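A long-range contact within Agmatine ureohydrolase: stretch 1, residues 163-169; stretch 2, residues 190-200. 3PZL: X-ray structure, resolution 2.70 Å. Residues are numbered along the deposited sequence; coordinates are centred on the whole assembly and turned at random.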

# COMPACT_ATOMS: atom_id res chain seq x y z
N VAL B 163 2.42 -3.25 -31.77
CA VAL B 163 3.47 -4.25 -31.93
C VAL B 163 3.12 -5.34 -32.97
O VAL B 163 3.92 -5.65 -33.84
CB VAL B 163 3.99 -4.82 -30.57
CG1 VAL B 163 2.88 -5.25 -29.75
CG2 VAL B 163 4.93 -5.99 -30.77
N THR B 164 1.91 -5.89 -32.89
CA THR B 164 1.52 -6.96 -33.81
C THR B 164 1.51 -6.47 -35.24
O THR B 164 1.89 -7.20 -36.14
CB THR B 164 0.15 -7.59 -33.47
OG1 THR B 164 0.17 -8.09 -32.13
CG2 THR B 164 -0.15 -8.75 -34.42
N ARG B 165 1.08 -5.23 -35.44
CA ARG B 165 0.97 -4.68 -36.77
C ARG B 165 2.34 -4.57 -37.39
O ARG B 165 2.56 -5.02 -38.50
CB ARG B 165 0.34 -3.31 -36.70
CG ARG B 165 -0.11 -2.81 -38.05
CD ARG B 165 -1.56 -3.14 -38.29
NE ARG B 165 -1.90 -2.94 -39.69
CZ ARG B 165 -3.13 -2.69 -40.15
NH1 ARG B 165 -4.17 -2.61 -39.32
NH2 ARG B 165 -3.31 -2.53 -41.46
N ARG B 166 3.25 -3.96 -36.64
CA ARG B 166 4.64 -3.84 -37.07
C ARG B 166 5.29 -5.21 -37.29
O ARG B 166 6.24 -5.33 -38.08
CB ARG B 166 5.42 -2.99 -36.06
CG ARG B 166 6.03 -1.68 -36.59
CD ARG B 166 5.21 -0.96 -37.66
NE ARG B 166 4.13 -0.19 -37.06
CZ ARG B 166 2.89 -0.13 -37.53
NH1 ARG B 166 2.55 -0.82 -38.62
NH2 ARG B 166 1.99 0.60 -36.89
N ALA B 167 4.76 -6.23 -36.63
CA ALA B 167 5.26 -7.60 -36.80
C ALA B 167 4.84 -8.19 -38.14
O ALA B 167 5.66 -8.78 -38.84
CB ALA B 167 4.82 -8.48 -35.65
N LEU B 168 3.58 -8.01 -38.49
CA LEU B 168 3.05 -8.42 -39.78
C LEU B 168 3.78 -7.72 -40.94
O LEU B 168 4.11 -8.35 -41.94
CB LEU B 168 1.54 -8.15 -39.85
CG LEU B 168 0.73 -8.72 -41.02
CD1 LEU B 168 1.03 -10.19 -41.22
CD2 LEU B 168 -0.75 -8.54 -40.80
N ASP B 169 4.06 -6.42 -40.78
CA ASP B 169 4.80 -5.67 -41.78
C ASP B 169 6.14 -6.35 -42.07
O ASP B 169 6.61 -6.33 -43.20
CB ASP B 169 5.05 -4.22 -41.34
CG ASP B 169 3.81 -3.32 -41.44
OD1 ASP B 169 2.75 -3.75 -41.97
OD2 ASP B 169 3.90 -2.17 -40.98
N GLU B 190 -11.81 -4.51 -38.18
CA GLU B 190 -12.39 -4.20 -39.46
C GLU B 190 -11.33 -4.14 -40.54
O GLU B 190 -11.67 -4.12 -41.73
CB GLU B 190 -13.16 -2.88 -39.41
CG GLU B 190 -14.63 -3.05 -38.95
CD GLU B 190 -15.35 -1.72 -38.79
OE1 GLU B 190 -14.73 -0.64 -39.02
OE2 GLU B 190 -16.54 -1.76 -38.41
N ASP B 191 -10.06 -4.12 -40.14
CA ASP B 191 -8.97 -4.18 -41.11
C ASP B 191 -9.01 -5.51 -41.86
O ASP B 191 -9.15 -6.57 -41.27
CB ASP B 191 -7.60 -3.96 -40.46
CG ASP B 191 -6.52 -3.55 -41.48
OD1 ASP B 191 -6.38 -4.17 -42.55
OD2 ASP B 191 -5.79 -2.59 -41.19
N PRO B 192 -8.89 -5.44 -43.19
CA PRO B 192 -8.70 -6.63 -44.01
C PRO B 192 -7.50 -7.46 -43.53
O PRO B 192 -7.57 -8.68 -43.56
CB PRO B 192 -8.40 -6.06 -45.40
CG PRO B 192 -9.01 -4.69 -45.40
CD PRO B 192 -8.93 -4.20 -44.00
N ASP B 193 -6.43 -6.79 -43.09
CA ASP B 193 -5.20 -7.47 -42.65
C ASP B 193 -5.30 -8.21 -41.33
O ASP B 193 -4.43 -9.04 -41.01
CB ASP B 193 -4.04 -6.48 -42.60
CG ASP B 193 -3.47 -6.20 -43.97
OD1 ASP B 193 -4.06 -6.67 -44.98
OD2 ASP B 193 -2.43 -5.52 -44.04
N PHE B 194 -6.35 -7.94 -40.57
CA PHE B 194 -6.56 -8.59 -39.28
C PHE B 194 -6.58 -10.11 -39.38
O PHE B 194 -6.05 -10.80 -38.51
CB PHE B 194 -7.87 -8.10 -38.69
CG PHE B 194 -8.06 -8.45 -37.24
CD1 PHE B 194 -7.57 -7.61 -36.24
CD2 PHE B 194 -8.79 -9.60 -36.89
CE1 PHE B 194 -7.77 -7.92 -34.92
CE2 PHE B 194 -8.99 -9.91 -35.57
CZ PHE B 194 -8.48 -9.06 -34.58
N ARG B 195 -7.17 -10.65 -40.44
CA ARG B 195 -7.23 -12.10 -40.62
C ARG B 195 -5.89 -12.72 -41.06
O ARG B 195 -5.75 -13.95 -41.03
CB ARG B 195 -8.36 -12.49 -41.58
CG ARG B 195 -8.96 -13.87 -41.31
CD ARG B 195 -9.56 -14.52 -42.60
NE ARG B 195 -9.96 -15.93 -42.43
CZ ARG B 195 -11.19 -16.33 -42.07
NH1 ARG B 195 -12.15 -15.44 -41.83
NH2 ARG B 195 -11.46 -17.62 -41.93
N LYS B 196 -4.91 -11.89 -41.42
CA LYS B 196 -3.58 -12.37 -41.80
C LYS B 196 -2.71 -12.79 -40.61
O LYS B 196 -1.57 -13.22 -40.76
CB LYS B 196 -2.84 -11.36 -42.69
CG LYS B 196 -3.42 -11.25 -44.10
CD LYS B 196 -2.81 -10.06 -44.83
CE LYS B 196 -3.49 -9.86 -46.19
NZ LYS B 196 -2.99 -8.59 -46.83
N VAL B 197 -3.28 -12.66 -39.42
CA VAL B 197 -2.64 -13.13 -38.20
C VAL B 197 -3.60 -14.07 -37.52
O VAL B 197 -4.83 -13.89 -37.59
CB VAL B 197 -2.25 -11.97 -37.20
CG1 VAL B 197 -1.97 -12.51 -35.82
CG2 VAL B 197 -1.04 -11.14 -37.72
N SER B 198 -3.03 -15.08 -36.88
CA SER B 198 -3.82 -16.01 -36.10
C SER B 198 -4.05 -15.46 -34.69
O SER B 198 -3.10 -15.26 -33.92
CB SER B 198 -3.10 -17.36 -36.05
OG SER B 198 -4.02 -18.43 -35.99
N PHE B 199 -5.31 -15.17 -34.36
CA PHE B 199 -5.63 -14.66 -33.03
C PHE B 199 -6.46 -15.71 -32.31
O PHE B 199 -7.49 -16.14 -32.81
CB PHE B 199 -6.42 -13.34 -33.09
CG PHE B 199 -5.60 -12.15 -33.51
CD1 PHE B 199 -5.80 -11.54 -34.74
CD2 PHE B 199 -4.64 -11.60 -32.64
CE1 PHE B 199 -5.04 -10.42 -35.11
CE2 PHE B 199 -3.87 -10.49 -33.02
CZ PHE B 199 -4.08 -9.89 -34.25
N ILE B 200 -6.02 -16.11 -31.14
CA ILE B 200 -6.76 -17.08 -30.38
C ILE B 200 -7.21 -16.46 -29.07
O ILE B 200 -6.39 -16.00 -28.24
CB ILE B 200 -5.95 -18.35 -30.19
CG1 ILE B 200 -5.73 -18.97 -31.56
CG2 ILE B 200 -6.67 -19.35 -29.31
CD1 ILE B 200 -4.42 -19.67 -31.66

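One carboxylate oxygen takes both hydrogen bonds that cross this contact: Asp191 OD2 lies 2.5 Å from Arg165 NH1 and 2.5 Å from Arg165 NH2, at the edge of the guanidinium and near its plane. Both bonds are very short; their N-H...acceptor angles of 133° are bent, as expected when a single acceptor sits in the fork between two terminal nitrogens. The oxygen is modelled too close to Arg165 CZ, so at 2.70 Å resolution the salt bridge is more secure than its exact lengths.

The other oxygen of the same carboxylate serves its own loop: Asp193 N donates to Asp191 OD1 at 2.7 Å and 164°, while Phe194 N bonds to Asp191 O at 3.2 Å. Asp191 thus ties down the turn that leads into the 3-10 segment 194-196 and, with its remaining oxygen, reaches the helix. Its short side chain suits this double role, because CA-to-CB already points toward stretch 1.

Arg165 has more distance to cover. Its CA-to-CB bond points sideways, but the chain, with chi1 t and chi2 at 94°, carries the guanidinium to the loop. There Asp193 CB lies over one face of the group. Asp193 OD2 is 4.0 Å from Arg165 NH2, well out of the guanidinium plane, so this carboxylate adds favourable charge but receives no N-H from the arginine. Its other oxygen, Asp193 OD1, accepts from Lys196 NZ at 2.9 Å in a salt bridge within stretch 2. That pairing fits the course of Lys196: CB points toward the helix, whereas the end of the extended chain leads away.

One turn further along the helix, contact becomes largely apolar. Leu168, buried and with its CB toward stretch 2, has more surface covered by the other stretch than any other residue here, 83 Å². Its CD2 meets Asp193 O at 3.7 Å, Lys196 CB at 4.0 Å and Val197 CG2 at 4.0 Å, so a single methyl touches three residues of stretch 2. Asp193 O is not left unpaired, since Lys196 N donates to it at 2.9 Å. Branched and uncharged, Leu168 suits a site lined mainly by backbone and aliphatic carbon.

Thr164 extends the apolar patch. With chi1 m, it brings CG2 to 4.2 Å from Val197 CG2 and 4.1 Å from Phe199 CZ, approaching the phenyl ring obliquely. Val197, buried, follows the 3-10 segment and precedes the strand that starts at Ser198, and its CG2 is shared by Thr164 and Leu168. Phe199 starts sideways from its CA, but the length of its side chain brings the ring tip to the helix.

The helical spacing makes this arrangement possible: Thr164 and Leu168, four residues apart and linked by the Leu168 N to Thr164 O bond of 3.0 Å, both direct CB toward stretch 2. In all, 343 Å² is buried, a modest area combining a charged cluster with a small hydrophobic patch.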